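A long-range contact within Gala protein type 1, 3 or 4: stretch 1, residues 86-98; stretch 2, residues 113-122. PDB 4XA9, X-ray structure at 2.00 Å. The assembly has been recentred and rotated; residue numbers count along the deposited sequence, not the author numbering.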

ATOM      1  N   TRP A  86      15.837 -18.843  -4.432  1.00 19.82           N
ATOM      2  CA  TRP A  86      15.662 -20.031  -3.644  1.00 26.92           C
ATOM      3  C   TRP A  86      14.231 -20.501  -3.536  1.00 24.36           C
ATOM      4  O   TRP A  86      13.953 -21.637  -3.668  1.00 22.04           O
ATOM      5  CB  TRP A  86      16.447 -19.988  -2.321  1.00 35.46           C
ATOM      6  CG  TRP A  86      17.733 -20.557  -2.679  1.00 50.90           C
ATOM      7  CD1 TRP A  86      18.773 -19.900  -3.230  1.00 53.74           C
ATOM      8  CD2 TRP A  86      18.057 -21.958  -2.736  1.00 59.36           C
ATOM      9  NE1 TRP A  86      19.737 -20.781  -3.577  1.00 59.71           N
ATOM     10  CE2 TRP A  86      19.345 -22.053  -3.264  1.00 62.58           C
ATOM     11  CE3 TRP A  86      17.394 -23.128  -2.339  1.00 60.84           C
ATOM     12  CZ2 TRP A  86      20.003 -23.286  -3.436  1.00 65.52           C
ATOM     13  CZ3 TRP A  86      18.047 -24.355  -2.485  1.00 63.13           C
ATOM     14  CH2 TRP A  86      19.332 -24.426  -3.046  1.00 64.11           C
ATOM     15  N   LEU A  87      13.346 -19.569  -3.298  1.00 18.85           N
ATOM     16  CA  LEU A  87      11.924 -19.873  -3.267  1.00 20.19           C
ATOM     17  C   LEU A  87      11.483 -20.526  -4.575  1.00 23.91           C
ATOM     18  O   LEU A  87      10.559 -21.337  -4.591  1.00 23.75           O
ATOM     19  CB  LEU A  87      11.107 -18.605  -3.010  1.00 22.86           C
ATOM     20  CG  LEU A  87      11.086 -18.098  -1.568  1.00 19.78           C
ATOM     21  CD1 LEU A  87      10.330 -16.772  -1.470  1.00 17.33           C
ATOM     22  CD2 LEU A  87      10.452 -19.139  -0.668  1.00 16.80           C
ATOM     23  N   SER A  88      12.155 -20.187  -5.674  1.00 23.85           N
ATOM     24  CA  SER A  88      11.755 -20.715  -6.975  1.00 23.13           C
ATOM     25  C   SER A  88      12.039 -22.210  -7.050  1.00 26.72           C
ATOM     26  O   SER A  88      11.552 -22.896  -7.951  1.00 28.35           O
ATOM     27  CB  SER A  88      12.468 -19.983  -8.116  1.00 24.36           C
ATOM     28  OG  SER A  88      13.837 -20.340  -8.192  1.00 27.55           O
ATOM     29  N   GLU A  89      12.814 -22.711  -6.088  1.00 24.76           N
ATOM     30  CA  GLU A  89      13.158 -24.125  -6.028  1.00 26.41           C
ATOM     31  C   GLU A  89      12.179 -24.917  -5.164  1.00 25.45           C
ATOM     32  O   GLU A  89      12.274 -26.148  -5.075  1.00 22.26           O
ATOM     33  CB  GLU A  89      14.577 -24.309  -5.478  1.00 33.37           C
ATOM     34  CG  GLU A  89      15.644 -23.453  -6.149  1.00 42.73           C
ATOM     35  CD  GLU A  89      15.892 -23.839  -7.592  1.00 52.30           C
ATOM     36  OE1 GLU A  89      15.521 -24.966  -7.981  1.00 55.56           O
ATOM     37  OE2 GLU A  89      16.457 -23.010  -8.338  1.00 57.54           O
ATOM     38  N   ASP A  90      11.247 -24.228  -4.512  1.00 19.95           N
ATOM     39  CA  ASP A  90      10.337 -24.934  -3.623  1.00 20.71           C
ATOM     40  C   ASP A  90       9.324 -25.739  -4.402  1.00 20.72           C
ATOM     41  O   ASP A  90       8.763 -25.270  -5.393  1.00 21.05           O
ATOM     42  CB  ASP A  90       9.612 -23.985  -2.676  1.00 20.75           C
ATOM     43  CG  ASP A  90       8.837 -24.737  -1.608  1.00 24.53           C
ATOM     44  OD1 ASP A  90       9.424 -25.059  -0.550  1.00 24.11           O
ATOM     45  OD2 ASP A  90       7.645 -25.020  -1.830  1.00 24.75           O
ATOM     46  N   ASN A  91       9.075 -26.954  -3.940  1.00 18.78           N
ATOM     47  CA  ASN A  91       8.251 -27.878  -4.702  1.00 25.67           C
ATOM     48  C   ASN A  91       6.791 -27.963  -4.245  1.00 23.04           C
ATOM     49  O   ASN A  91       6.026 -28.769  -4.778  1.00 22.40           O
ATOM     50  CB  ASN A  91       8.907 -29.258  -4.685  1.00 28.34           C
ATOM     51  CG  ASN A  91      10.255 -29.259  -5.391  1.00 34.89           C
ATOM     52  OD1 ASN A  91      10.380 -28.733  -6.501  1.00 38.94           O
ATOM     53  ND2 ASN A  91      11.267 -29.834  -4.755  1.00 31.95           N
ATOM     54  N   HIS A  92       6.393 -27.113  -3.298  1.00 20.84           N
ATOM     55  CA  HIS A  92       4.993 -27.087  -2.849  1.00 19.94           C
ATOM     56  C   HIS A  92       4.295 -25.745  -3.062  1.00 18.28           C
ATOM     57  O   HIS A  92       3.075 -25.687  -3.205  1.00 16.19           O
ATOM     58  CB  HIS A  92       4.903 -27.456  -1.372  1.00 20.81           C
ATOM     59  CG  HIS A  92       5.050 -28.919  -1.105  1.00 25.24           C
ATOM     60  ND1 HIS A  92       6.251 -29.492  -0.753  1.00 26.76           N
ATOM     61  CD2 HIS A  92       4.146 -29.927  -1.133  1.00 23.77           C
ATOM     62  CE1 HIS A  92       6.083 -30.790  -0.575  1.00 28.73           C
ATOM     63  NE2 HIS A  92       4.815 -31.080  -0.801  1.00 26.56           N
ATOM     64  N   ILE A  93       5.060 -24.665  -3.057  1.00 16.31           N
ATOM     65  CA  ILE A  93       4.463 -23.334  -3.112  1.00 16.20           C
ATOM     66  C   ILE A  93       3.842 -23.054  -4.483  1.00 17.29           C
ATOM     67  O   ILE A  93       4.494 -23.195  -5.518  1.00 18.83           O
ATOM     68  CB  ILE A  93       5.508 -22.258  -2.743  1.00 18.11           C
ATOM     69  CG1 ILE A  93       5.873 -22.399  -1.257  1.00 16.17           C
ATOM     70  CG2 ILE A  93       4.981 -20.862  -3.038  1.00 16.39           C
ATOM     71  CD1 ILE A  93       6.957 -21.455  -0.780  1.00 18.89           C
ATOM     72  N   THR A  94       2.560 -22.697  -4.476  1.00 18.27           N
ATOM     73  CA  THR A  94       1.828 -22.376  -5.699  1.00 18.70           C
ATOM     74  C   THR A  94       1.295 -20.945  -5.633  1.00 20.16           C
ATOM     75  O   THR A  94       1.055 -20.305  -6.661  1.00 18.62           O
ATOM     76  CB  THR A  94       0.643 -23.343  -5.934  1.00 17.59           C
ATOM     77  OG1 THR A  94      -0.231 -23.312  -4.801  1.00 19.62           O
ATOM     78  CG2 THR A  94       1.136 -24.771  -6.155  1.00 18.53           C
ATOM     79  N   THR A  95       1.092 -20.462  -4.410  1.00 17.77           N
ATOM     80  CA  THR A  95       0.663 -19.083  -4.169  1.00 18.34           C
ATOM     81  C   THR A  95       1.695 -18.388  -3.302  1.00 17.99           C
ATOM     82  O   THR A  95       1.940 -18.802  -2.170  1.00 18.54           O
ATOM     83  CB  THR A  95      -0.716 -19.017  -3.478  1.00 21.13           C
ATOM     84  OG1 THR A  95      -1.718 -19.529  -4.364  1.00 24.61           O
ATOM     85  CG2 THR A  95      -1.070 -17.580  -3.113  1.00 22.03           C
ATOM     86  N   LEU A  96       2.306 -17.339  -3.835  1.00 14.80           N
ATOM     87  CA  LEU A  96       3.446 -16.714  -3.171  1.00 16.96           C
ATOM     88  C   LEU A  96       3.331 -15.197  -3.110  1.00 16.13           C
ATOM     89  O   LEU A  96       3.030 -14.550  -4.113  1.00 16.43           O
ATOM     90  CB  LEU A  96       4.743 -17.094  -3.893  1.00 14.66           C
ATOM     91  CG  LEU A  96       6.058 -16.452  -3.440  1.00 16.58           C
ATOM     92  CD1 LEU A  96       6.424 -16.879  -2.015  1.00 14.88           C
ATOM     93  CD2 LEU A  96       7.175 -16.829  -4.408  1.00 16.75           C
ATOM     94  N   ASP A  97       3.580 -14.642  -1.928  1.00 14.58           N
ATOM     95  CA  ASP A  97       3.696 -13.201  -1.758  1.00 16.75           C
ATOM     96  C   ASP A  97       5.120 -12.846  -1.334  1.00 19.10           C
ATOM     97  O   ASP A  97       5.536 -13.158  -0.219  1.00 19.96           O
ATOM     98  CB  ASP A  97       2.679 -12.696  -0.726  1.00 17.24           C
ATOM     99  CG  ASP A  97       2.622 -11.181  -0.648  1.00 19.50           C
ATOM    100  OD1 ASP A  97       3.520 -10.522  -1.201  1.00 23.45           O
ATOM    101  OD2 ASP A  97       1.683 -10.645  -0.027  1.00 20.47           O
ATOM    102  N   VAL A  98       5.862 -12.192  -2.225  1.00 17.39           N
ATOM    103  CA  VAL A  98       7.215 -11.736  -1.910  1.00 15.92           C
ATOM    104  C   VAL A  98       7.310 -10.219  -2.014  1.00 18.21           C
ATOM    105  O   VAL A  98       8.392  -9.677  -2.248  1.00 20.47           O
ATOM    106  CB  VAL A  98       8.280 -12.357  -2.849  1.00 14.60           C
ATOM    107  CG1 VAL A  98       8.472 -13.835  -2.548  1.00 15.10           C
ATOM    108  CG2 VAL A  98       7.905 -12.144  -4.312  1.00 13.60           C
ATOM    109  N   ALA A 113      10.479 -18.592 -13.874  1.00 25.26           N
ATOM    110  CA  ALA A 113      10.876 -19.881 -14.438  1.00 27.70           C
ATOM    111  C   ALA A 113      10.302 -21.054 -13.643  1.00 29.83           C
ATOM    112  O   ALA A 113      10.372 -22.203 -14.078  1.00 28.76           O
ATOM    113  CB  ALA A 113      12.394 -19.982 -14.504  1.00 30.23           C
ATOM    114  N   ASN A 114       9.730 -20.761 -12.476  1.00 28.02           N
ATOM    115  CA  ASN A 114       9.066 -21.781 -11.674  1.00 27.67           C
ATOM    116  C   ASN A 114       7.637 -22.055 -12.149  1.00 32.31           C
ATOM    117  O   ASN A 114       6.723 -21.271 -11.885  1.00 31.05           O
ATOM    118  CB  ASN A 114       9.067 -21.371 -10.201  1.00 30.26           C
ATOM    119  CG  ASN A 114       8.394 -22.397  -9.308  1.00 31.77           C
ATOM    120  OD1 ASN A 114       8.105 -23.515  -9.732  1.00 33.75           O
ATOM    121  ND2 ASN A 114       8.167 -22.027  -8.053  1.00 29.66           N
ATOM    122  N   ALA A 115       7.445 -23.182 -12.833  1.00 33.50           N
ATOM    123  CA  ALA A 115       6.142 -23.521 -13.403  1.00 35.87           C
ATOM    124  C   ALA A 115       5.135 -23.957 -12.336  1.00 34.75           C
ATOM    125  O   ALA A 115       3.944 -24.086 -12.616  1.00 33.89           O
ATOM    126  CB  ALA A 115       6.298 -24.609 -14.455  1.00 39.35           C
ATOM    127  N   LYS A 116       5.613 -24.184 -11.117  1.00 35.03           N
ATOM    128  CA  LYS A 116       4.737 -24.567 -10.014  1.00 35.85           C
ATOM    129  C   LYS A 116       3.834 -23.395  -9.611  1.00 30.57           C
ATOM    130  O   LYS A 116       2.671 -23.588  -9.241  1.00 26.33           O
ATOM    131  CB  LYS A 116       5.567 -25.053  -8.820  1.00 40.04           C
ATOM    132  CG  LYS A 116       4.768 -25.647  -7.676  1.00 45.38           C
ATOM    133  CD  LYS A 116       4.057 -26.918  -8.102  1.00 49.57           C
ATOM    134  CE  LYS A 116       3.324 -27.564  -6.938  1.00 50.64           C
ATOM    135  NZ  LYS A 116       2.605 -28.804  -7.348  1.00 52.20           N
ATOM    136  N   LEU A 117       4.368 -22.180  -9.715  1.00 27.32           N
ATOM    137  CA  LEU A 117       3.649 -20.977  -9.299  1.00 28.11           C
ATOM    138  C   LEU A 117       2.387 -20.684 -10.104  1.00 29.49           C
ATOM    139  O   LEU A 117       2.415 -20.617 -11.334  1.00 31.09           O
ATOM    140  CB  LEU A 117       4.564 -19.756  -9.368  1.00 29.37           C
ATOM    141  CG  LEU A 117       5.508 -19.528  -8.191  1.00 28.54           C
ATOM    142  CD1 LEU A 117       6.167 -18.156  -8.310  1.00 23.91           C
ATOM    143  CD2 LEU A 117       4.772 -19.684  -6.861  1.00 22.34           C
ATOM    144  N   ILE A 118       1.287 -20.485  -9.390  1.00 25.70           N
ATOM    145  CA  ILE A 118       0.023 -20.092  -9.998  1.00 23.96           C
ATOM    146  C   ILE A 118      -0.265 -18.609  -9.748  1.00 22.46           C
ATOM    147  O   ILE A 118      -0.733 -17.895 -10.639  1.00 21.52           O
ATOM    148  CB  ILE A 118      -1.152 -20.923  -9.450  1.00 28.18           C
ATOM    149  CG1 ILE A 118      -0.854 -22.418  -9.560  1.00 31.35           C
ATOM    150  CG2 ILE A 118      -2.425 -20.594 -10.203  1.00 33.39           C
ATOM    151  CD1 ILE A 118      -1.937 -23.294  -8.954  1.00 32.58           C
ATOM    152  N   THR A 119       0.018 -18.151  -8.530  1.00 18.70           N
ATOM    153  CA  THR A 119      -0.247 -16.768  -8.143  1.00 19.62           C
ATOM    154  C   THR A 119       0.974 -16.118  -7.507  1.00 21.52           C
ATOM    155  O   THR A 119       1.580 -16.683  -6.599  1.00 22.19           O
ATOM    156  CB  THR A 119      -1.420 -16.681  -7.156  1.00 20.31           C
ATOM    157  OG1 THR A 119      -2.623 -17.118  -7.796  1.00 22.00           O
ATOM    158  CG2 THR A 119      -1.603 -15.264  -6.655  1.00 21.09           C
ATOM    159  N   LEU A 120       1.329 -14.929  -7.985  1.00 20.33           N
ATOM    160  CA  LEU A 120       2.474 -14.206  -7.440  1.00 16.79           C
ATOM    161  C   LEU A 120       2.132 -12.763  -7.080  1.00 17.43           C
ATOM    162  O   LEU A 120       1.706 -11.973  -7.931  1.00 15.48           O
ATOM    163  CB  LEU A 120       3.644 -14.223  -8.431  1.00 17.20           C
ATOM    164  CG  LEU A 120       4.893 -13.435  -8.010  1.00 16.46           C
ATOM    165  CD1 LEU A 120       5.510 -14.033  -6.752  1.00 17.05           C
ATOM    166  CD2 LEU A 120       5.918 -13.365  -9.128  1.00 19.85           C
ATOM    167  N   TYR A 121       2.320 -12.430  -5.809  1.00 18.21           N
ATOM    168  CA  TYR A 121       2.250 -11.045  -5.357  1.00 15.30           C
ATOM    169  C   TYR A 121       3.674 -10.560  -5.186  1.00 16.67           C
ATOM    170  O   TYR A 121       4.453 -11.169  -4.445  1.00 18.51           O
ATOM    171  CB  TYR A 121       1.480 -10.913  -4.039  1.00 18.01           C
ATOM    172  CG  TYR A 121       0.084 -11.491  -4.071  1.00 18.26           C
ATOM    173  CD1 TYR A 121      -0.998 -10.719  -4.455  1.00 16.47           C
ATOM    174  CD2 TYR A 121      -0.148 -12.818  -3.718  1.00 22.15           C
ATOM    175  CE1 TYR A 121      -2.273 -11.242  -4.488  1.00 19.15           C
ATOM    176  CE2 TYR A 121      -1.424 -13.355  -3.745  1.00 24.02           C
ATOM    177  CZ  TYR A 121      -2.482 -12.560  -4.132  1.00 22.22           C
ATOM    178  OH  TYR A 121      -3.754 -13.079  -4.165  1.00 23.26           O
ATOM    179  N   ALA A 122       4.030  -9.482  -5.874  1.00 10.99           N
ATOM    180  CA  ALA A 122       5.403  -9.002  -5.825  1.00 13.71           C
ATOM    181  C   ALA A 122       5.437  -7.488  -5.886  1.00 17.63           C
ATOM    182  O   ALA A 122       6.254  -6.907  -6.600  1.00 16.18           O
ATOM    183  CB  ALA A 122       6.230  -9.605  -6.972  1.00 12.25           C
TER
HETATM  184  O   HOH W   1       7.163 -23.024  -5.861  1.00 22.79           O
HETATM  185  O   HOH W   2       2.840 -30.160  -4.830  1.00 38.00           O
HETATM  186  O   HOH W   3      -3.927 -17.611  -5.478  1.00 21.93           O

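The two stretches meet as neighbouring parallel strands, 95-97 and 119-121, joined by five backbone hydrogen bonds. The ladder opens at Thr 94, whose carbonyl O accepts two hydrogen bonds, from Ile 118 N at 2.7 Å and from Thr 119 N at 3.0 Å. It then alternates between strands as parallel pairing requires: Leu 96 N donates to Thr 119 O (2.9 Å), Tyr 121 N to Leu 96 O (2.8 Å), and Val 98 N to Tyr 121 O (2.8 Å). Leu 96 thus uses both its N and its O toward stretch 2. Three acceptors also receive CA-H...O contacts, among them Leu 120 CA to Leu 96 O at 3.4 Å.

Ahead of the strands, water takes over where the backbones do not pair directly. Water 1 accepts from Asn 114 ND2 (2.6 Å) and donates to Asp 90 O (2.8 Å) and Ile 93 O (2.7 Å), so a single amide serves two carbonyls through one solvent molecule. Ser 88 O lies 3.5 Å from Asn 114 ND2, but the angle is too poor for a hydrogen bond. The other end of this amide stays within its own turn, where Asn 114 OD1 accepts from Lys 116 N (2.9 Å). Asp 90 OD2 acts similarly in stretch 1, accepting from His 92 N (2.8 Å) and Ile 93 N (2.9 Å).

Side chains of Thr 95 and Thr 119 share one face of the sheet, and water 3 links Thr 95 OG1 (3.1 Å) to Thr 119 OG1 (2.7 Å). Asp 97 OD1 approaches Tyr 121 O at 3.4 Å, but both are acceptors; the carboxylate finds its partners outside this contact. Leu 96 and Leu 120 occupy the other face, with Leu 96 CD2 4.0 Å from Leu 120 CD1.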